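Local structure of toxin-antitoxin system toxin HepN family (6M6U) at the interface of chains A and B and the interface of chains C and A. The protein cleaves mRNA as the toxin of a type VII toxin-antitoxin system and is neutralised mainly by tri-AMPylation carried out by its cognate antitoxin MntA. Residues are numbered along the deposited sequence; one frame, centred on the assembly and turned at random. Chains: chain A, Toxin-antitoxin system toxin HepN family; chain B/C, Toxin-antitoxin system antitoxin MntA family.

Contact 1 and contact 2 lie about 32 Å apart on one HepT chain, A, and each joins it to a different MntA chain, B or C. They share no residues: contact 1 uses the start of helix 3-23, contact 2 the end of helix 84-94 and helix 109-130. MntA likewise presents different surfaces, helices 80-89 and 97-125 in contact 1 and helix 52-66 in contact 2. One toxin therefore bridges both antitoxins of the HepT(6):MntA(2) heterooctamer. Contact 2 lies near the RX(4)HXY motif, its centre about 11 Å from the active-site A:Arg97.

Contact 1: the interface of chains A and B. Residues chain A 3, 6-7; chain B 81, 111, 118, 122.
A:Asp3, at the first turn of helix 3-23 in this HepT-family toxin, puts its carboxylate between B:Tyr111 and B:Arg118 of the nucleotidyltransferase-fold antitoxin MntA. The polar end is the tight part. The phenol OH of B:Tyr111 gives a hydrogen bond of 2.6 Å to A:Asp3 OD2; the two side chains meet tip to tip, with ring and carboxylate planes 77° apart. The other carboxylate oxygen, A:Asp3 OD1, takes a hydrogen bond and salt bridge from the guanidinium NH2 of B:Arg118 at 2.7 Å, bent to 135° at the hydrogen. Each oxygen is approached on its syn side, somewhat off the carboxylate plane; having a separate donor on each oxygen should restrict rotation of the group. B:Arg118 starts with CG wedged between its backbone N and carbonyl carbon (chi1 73°), then runs extended from CG to NE to deliver NH2. Within chain B, B:Ile122 CD1 lies 3.3 Å above the guanidinium plane, toward its rim, and may help position it. B:Val81 CG1 backs the carboxylate stem, 3.7 Å from A:Asp3 CB.

Packing is looser one turn along the toxin helix. There A:Ile6 and B:Ile122 cross at about a right angle and meet through A:Ile6 CD1 and B:Ile122 CG2 at 3.9 Å. A:Asn7 is more marginal still: its amide ND2 approaches the methyl CG1 of B:Val81, and only 6 Å² of its surface is hidden by the antitoxin.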
ATOM      1  N   ASP A   3     -21.670   0.959  12.378  1.00 52.39           N
ATOM      2  CA  ASP A   3     -20.798   2.024  11.894  1.00 53.44           C
ATOM      3  C   ASP A   3     -19.571   1.487  11.171  1.00 52.77           C
ATOM      4  O   ASP A   3     -19.037   2.169  10.288  1.00 51.06           O
ATOM      5  CB  ASP A   3     -20.387   2.925  13.054  1.00 54.05           C
ATOM      6  CG  ASP A   3     -21.488   3.881  13.453  1.00 54.93           C
ATOM      7  OD1 ASP A   3     -22.108   4.474  12.545  1.00 55.35           O
ATOM      8  OD2 ASP A   3     -21.750   4.024  14.666  1.00 54.98           O
ATOM      9  N   ILE A   6     -20.781   0.762   7.693  1.00 47.93           N
ATOM     10  CA  ILE A   6     -21.129   2.026   7.052  1.00 46.56           C
ATOM     11  C   ILE A   6     -19.873   2.791   6.654  1.00 44.49           C
ATOM     12  O   ILE A   6     -19.770   3.314   5.539  1.00 46.40           O
ATOM     13  CB  ILE A   6     -22.027   2.856   7.987  1.00 48.80           C
ATOM     14  CG1 ILE A   6     -23.395   2.195   8.151  1.00 53.91           C
ATOM     15  CG2 ILE A   6     -22.211   4.231   7.451  1.00 46.41           C
ATOM     16  CD1 ILE A   6     -24.288   2.920   9.136  1.00 61.59           C
ATOM     17  N   ASN A   7     -18.896   2.868   7.562  1.00 46.77           N
ATOM     18  CA  ASN A   7     -17.694   3.645   7.279  1.00 46.77           C
ATOM     19  C   ASN A   7     -16.843   2.975   6.209  1.00 44.37           C
ATOM     20  O   ASN A   7     -16.270   3.655   5.348  1.00 45.08           O
ATOM     21  CB  ASN A   7     -16.888   3.861   8.561  1.00 45.27           C
ATOM     22  CG  ASN A   7     -17.588   4.805   9.531  1.00 47.35           C
ATOM     23  OD1 ASN A   7     -18.449   5.592   9.130  1.00 41.99           O
ATOM     24  ND2 ASN A   7     -17.215   4.740  10.806  1.00 45.80           N
TER
ATOM     25  N   VAL B  81     -18.371   8.497  16.921  1.00 38.24           N
ATOM     26  CA  VAL B  81     -18.576   7.122  16.469  1.00 38.47           C
ATOM     27  C   VAL B  81     -17.591   6.181  17.154  1.00 41.44           C
ATOM     28  O   VAL B  81     -17.975   5.141  17.705  1.00 42.67           O
ATOM     29  CB  VAL B  81     -18.446   7.044  14.938  1.00 35.58           C
ATOM     30  CG1 VAL B  81     -18.237   5.602  14.490  1.00 31.26           C
ATOM     31  CG2 VAL B  81     -19.672   7.652  14.273  1.00 38.91           C
ATOM     32  N   TYR B 111     -23.540  10.420  21.131  1.00 41.42           N
ATOM     33  CA  TYR B 111     -23.811   9.557  19.988  1.00 43.03           C
ATOM     34  C   TYR B 111     -25.290   9.581  19.625  1.00 45.44           C
ATOM     35  O   TYR B 111     -25.646   9.573  18.439  1.00 46.04           O
ATOM     36  CB  TYR B 111     -23.344   8.128  20.269  1.00 38.04           C
ATOM     37  CG  TYR B 111     -23.495   7.220  19.072  1.00 39.31           C
ATOM     38  CD1 TYR B 111     -24.618   6.416  18.924  1.00 40.29           C
ATOM     39  CD2 TYR B 111     -22.526   7.190  18.073  1.00 44.49           C
ATOM     40  CE1 TYR B 111     -24.766   5.589  17.829  1.00 44.72           C
ATOM     41  CE2 TYR B 111     -22.662   6.363  16.971  1.00 47.62           C
ATOM     42  CZ  TYR B 111     -23.789   5.567  16.855  1.00 50.15           C
ATOM     43  OH  TYR B 111     -23.944   4.749  15.762  1.00 53.72           O
ATOM     44  N   ARG B 118     -27.659  13.010  11.886  1.00 48.44           N
ATOM     45  CA  ARG B 118     -27.110  12.480  10.644  1.00 45.35           C
ATOM     46  C   ARG B 118     -27.914  11.315  10.080  1.00 45.86           C
ATOM     47  O   ARG B 118     -27.467  10.682   9.115  1.00 44.56           O
ATOM     48  CB  ARG B 118     -25.663  12.043  10.860  1.00 42.18           C
ATOM     49  CG  ARG B 118     -25.561  10.771  11.675  1.00 41.55           C
ATOM     50  CD  ARG B 118     -24.135  10.319  11.843  1.00 40.19           C
ATOM     51  NE  ARG B 118     -24.088   8.999  12.453  1.00 44.33           N
ATOM     52  CZ  ARG B 118     -23.053   8.172  12.358  1.00 45.92           C
ATOM     53  NH1 ARG B 118     -21.975   8.536  11.668  1.00 38.07           N
ATOM     54  NH2 ARG B 118     -23.102   6.983  12.948  1.00 43.73           N
ATOM     55  N   ILE B 122     -27.245   8.903   6.674  1.00 57.17           N
ATOM     56  CA  ILE B 122     -27.044   7.458   6.715  1.00 64.44           C
ATOM     57  C   ILE B 122     -28.076   6.742   5.849  1.00 72.99           C
ATOM     58  O   ILE B 122     -27.739   5.819   5.099  1.00 78.61           O
ATOM     59  CB  ILE B 122     -27.073   6.951   8.168  1.00 61.15           C
ATOM     60  CG1 ILE B 122     -25.839   7.449   8.932  1.00 61.14           C
ATOM     61  CG2 ILE B 122     -27.143   5.432   8.197  1.00 58.76           C
ATOM     62  CD1 ILE B 122     -25.685   6.836  10.314  1.00 61.60           C
TER

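Contact 2: the interface of chains C and A. Residues chain C 53, 56-57; chain A 92-93, 114-115, 119.
C:Glu57 of MntA reaches into a basic patch of the HEPN-type toxin HepT, where its carboxylate meets A:His114, A:His119 and A:Lys92. Oxygen OE1 accepts two imidazole N-H groups. A:His119 NE2 meets C:Glu57 OE1 tip to tip at 3.1 Å, on its syn lone pair, with ring and carboxylate planes only 21° apart. A:His114 NE2 donates to C:Glu57 OE1 at 3.2 Å from the anti side, its ring almost perpendicular to the carboxylate (85°). Both histidines hold the oxygen close to their own ring planes. The second oxygen, C:Glu57 OE2, lies 3.3 Å from the ammonium NZ of A:Lys92, a salt bridge whose hydrogen bond is weak. These donors may stabilise the carboxylate as an anion, and the carboxylate could in turn favour protonated imidazoles.

Around this polar centre lie apolar groups. The methyl CG2 of C:Ile53 sits over the middle of the A:His114 ring, 3.6 Å from its centroid, in a CH-pi contact; the ring thus packs by its face while using its edge for C:Glu57. C:Ile53 CD1 adds a contact at A:His114 CB, 3.7 Å away. C:Trp56 points the rim of its six-membered ring at the toxin, with CH2 4.0 Å from the terminal methyl CE of A:Met93 and 3.6 Å from the backbone O of A:Lys92.

A:His114 CG is anti to its backbone N (chi1 173°), which sends the ring out between C:Ile53 and C:Glu57. C:Glu57 bends at chi2, turning its carboxylate toward the histidines, whereas A:Lys92 stays extended beyond CG and crosses C:Glu57 obliquely, its CD and CE passing OE2 about as closely as NZ does.

C:Ile53, C:Trp56 and C:Glu57 share the first turns of antitoxin helix 52-66. That helix faces toxin helix 109-130, which carries both histidines, and the end of helix 84-94, just ahead of the RX(4)HXY segment with catalytic A:Arg97 and A:His102.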
ATOM      1  N   ILE C  53      -1.760  -9.840 -18.832  1.00 59.89           N
ATOM      2  CA  ILE C  53      -2.976  -9.789 -18.028  1.00 56.86           C
ATOM      3  C   ILE C  53      -3.532 -11.191 -17.799  1.00 56.28           C
ATOM      4  O   ILE C  53      -4.010 -11.513 -16.704  1.00 56.15           O
ATOM      5  CB  ILE C  53      -3.999  -8.853 -18.698  1.00 54.54           C
ATOM      6  CG1 ILE C  53      -3.550  -7.396 -18.529  1.00 56.50           C
ATOM      7  CG2 ILE C  53      -5.401  -9.082 -18.142  1.00 50.95           C
ATOM      8  CD1 ILE C  53      -4.310  -6.406 -19.382  1.00 58.48           C
ATOM      9  N   TRP C  56      -1.540 -12.766 -14.984  1.00 41.90           N
ATOM     10  CA  TRP C  56      -1.953 -12.284 -13.671  1.00 43.50           C
ATOM     11  C   TRP C  56      -3.268 -12.924 -13.241  1.00 46.35           C
ATOM     12  O   TRP C  56      -3.400 -13.393 -12.105  1.00 47.26           O
ATOM     13  CB  TRP C  56      -2.065 -10.761 -13.705  1.00 45.84           C
ATOM     14  CG  TRP C  56      -2.325 -10.143 -12.381  1.00 56.43           C
ATOM     15  CD1 TRP C  56      -1.396  -9.794 -11.440  1.00 58.43           C
ATOM     16  CD2 TRP C  56      -3.603  -9.781 -11.839  1.00 56.07           C
ATOM     17  NE1 TRP C  56      -2.019  -9.242 -10.344  1.00 57.70           N
ATOM     18  CE2 TRP C  56      -3.372  -9.222 -10.564  1.00 56.89           C
ATOM     19  CE3 TRP C  56      -4.917  -9.876 -12.307  1.00 53.69           C
ATOM     20  CZ2 TRP C  56      -4.408  -8.761  -9.752  1.00 54.65           C
ATOM     21  CZ3 TRP C  56      -5.944  -9.417 -11.500  1.00 55.35           C
ATOM     22  CH2 TRP C  56      -5.683  -8.868 -10.236  1.00 54.40           C
ATOM     23  N   GLU C  57      -4.254 -12.954 -14.146  1.00 51.26           N
ATOM     24  CA  GLU C  57      -5.516 -13.627 -13.855  1.00 52.11           C
ATOM     25  C   GLU C  57      -5.288 -15.086 -13.479  1.00 46.00           C
ATOM     26  O   GLU C  57      -5.905 -15.596 -12.534  1.00 47.17           O
ATOM     27  CB  GLU C  57      -6.459 -13.529 -15.056  1.00 61.66           C
ATOM     28  CG  GLU C  57      -6.987 -12.128 -15.346  1.00 71.91           C
ATOM     29  CD  GLU C  57      -8.204 -11.766 -14.505  1.00 84.16           C
ATOM     30  OE1 GLU C  57      -8.535 -10.562 -14.421  1.00 89.52           O
ATOM     31  OE2 GLU C  57      -8.832 -12.684 -13.932  1.00 85.49           O
TER
ATOM     32  N   LYS A  92      -9.657 -12.064  -6.461  1.00 40.49           N
ATOM     33  CA  LYS A  92      -8.615 -11.572  -7.356  1.00 43.39           C
ATOM     34  C   LYS A  92      -8.014 -10.274  -6.841  1.00 48.52           C
ATOM     35  O   LYS A  92      -6.811 -10.039  -7.004  1.00 49.25           O
ATOM     36  CB  LYS A  92      -9.172 -11.362  -8.767  1.00 44.19           C
ATOM     37  CG  LYS A  92      -9.661 -12.624  -9.468  1.00 45.66           C
ATOM     38  CD  LYS A  92     -10.338 -12.276 -10.793  1.00 54.16           C
ATOM     39  CE  LYS A  92     -11.046 -13.482 -11.404  1.00 60.22           C
ATOM     40  NZ  LYS A  92     -11.866 -13.115 -12.600  1.00 62.06           N
ATOM     41  N   MET A  93      -8.829  -9.426  -6.208  1.00 47.41           N
ATOM     42  CA  MET A  93      -8.339  -8.139  -5.734  1.00 50.75           C
ATOM     43  C   MET A  93      -7.421  -8.292  -4.532  1.00 48.95           C
ATOM     44  O   MET A  93      -6.568  -7.428  -4.298  1.00 47.26           O
ATOM     45  CB  MET A  93      -9.510  -7.223  -5.388  1.00 57.55           C
ATOM     46  CG  MET A  93     -10.458  -6.957  -6.541  1.00 61.09           C
ATOM     47  SD  MET A  93      -9.726  -5.919  -7.819  1.00 61.08           S
ATOM     48  CE  MET A  93      -9.076  -7.139  -8.965  1.00 54.08           C
ATOM     49  N   HIS A 114      -5.686  -2.503 -16.119  1.00 56.70           N
ATOM     50  CA  HIS A 114      -6.711  -3.526 -16.302  1.00 56.31           C
ATOM     51  C   HIS A 114      -7.696  -3.522 -15.140  1.00 59.03           C
ATOM     52  O   HIS A 114      -8.916  -3.547 -15.346  1.00 60.31           O
ATOM     53  CB  HIS A 114      -6.058  -4.901 -16.452  1.00 55.53           C
ATOM     54  CG  HIS A 114      -7.035  -6.036 -16.481  1.00 59.92           C
ATOM     55  ND1 HIS A 114      -7.957  -6.201 -17.493  1.00 60.51           N
ATOM     56  CD2 HIS A 114      -7.232  -7.062 -15.620  1.00 59.07           C
ATOM     57  CE1 HIS A 114      -8.681  -7.281 -17.253  1.00 60.89           C
ATOM     58  NE2 HIS A 114      -8.260  -7.823 -16.123  1.00 61.71           N
ATOM     59  N   VAL A 115      -7.178  -3.475 -13.905  1.00 54.74           N
ATOM     60  CA  VAL A 115      -8.045  -3.463 -12.727  1.00 55.31           C
ATOM     61  C   VAL A 115      -8.931  -2.225 -12.725  1.00 55.01           C
ATOM     62  O   VAL A 115     -10.138  -2.307 -12.467  1.00 57.23           O
ATOM     63  CB  VAL A 115      -7.209  -3.557 -11.436  1.00 48.89           C
ATOM     64  CG1 VAL A 115      -8.098  -3.322 -10.225  1.00 42.94           C
ATOM     65  CG2 VAL A 115      -6.523  -4.912 -11.337  1.00 45.28           C
ATOM     66  N   HIS A 119     -12.275  -4.166 -13.203  1.00 72.61           N
ATOM     67  CA  HIS A 119     -12.592  -4.721 -11.894  1.00 74.62           C
ATOM     68  C   HIS A 119     -13.037  -3.683 -10.873  1.00 71.07           C
ATOM     69  O   HIS A 119     -13.497  -4.067  -9.792  1.00 71.35           O
ATOM     70  CB  HIS A 119     -11.388  -5.490 -11.330  1.00 78.63           C
ATOM     71  CG  HIS A 119     -11.144  -6.809 -11.993  1.00 84.24           C
ATOM     72  ND1 HIS A 119     -11.912  -7.924 -11.736  1.00 85.45           N
ATOM     73  CD2 HIS A 119     -10.208  -7.196 -12.893  1.00 87.02           C
ATOM     74  CE1 HIS A 119     -11.466  -8.939 -12.455  1.00 87.85           C
ATOM     75  NE2 HIS A 119     -10.432  -8.524 -13.165  1.00 88.10           N
TER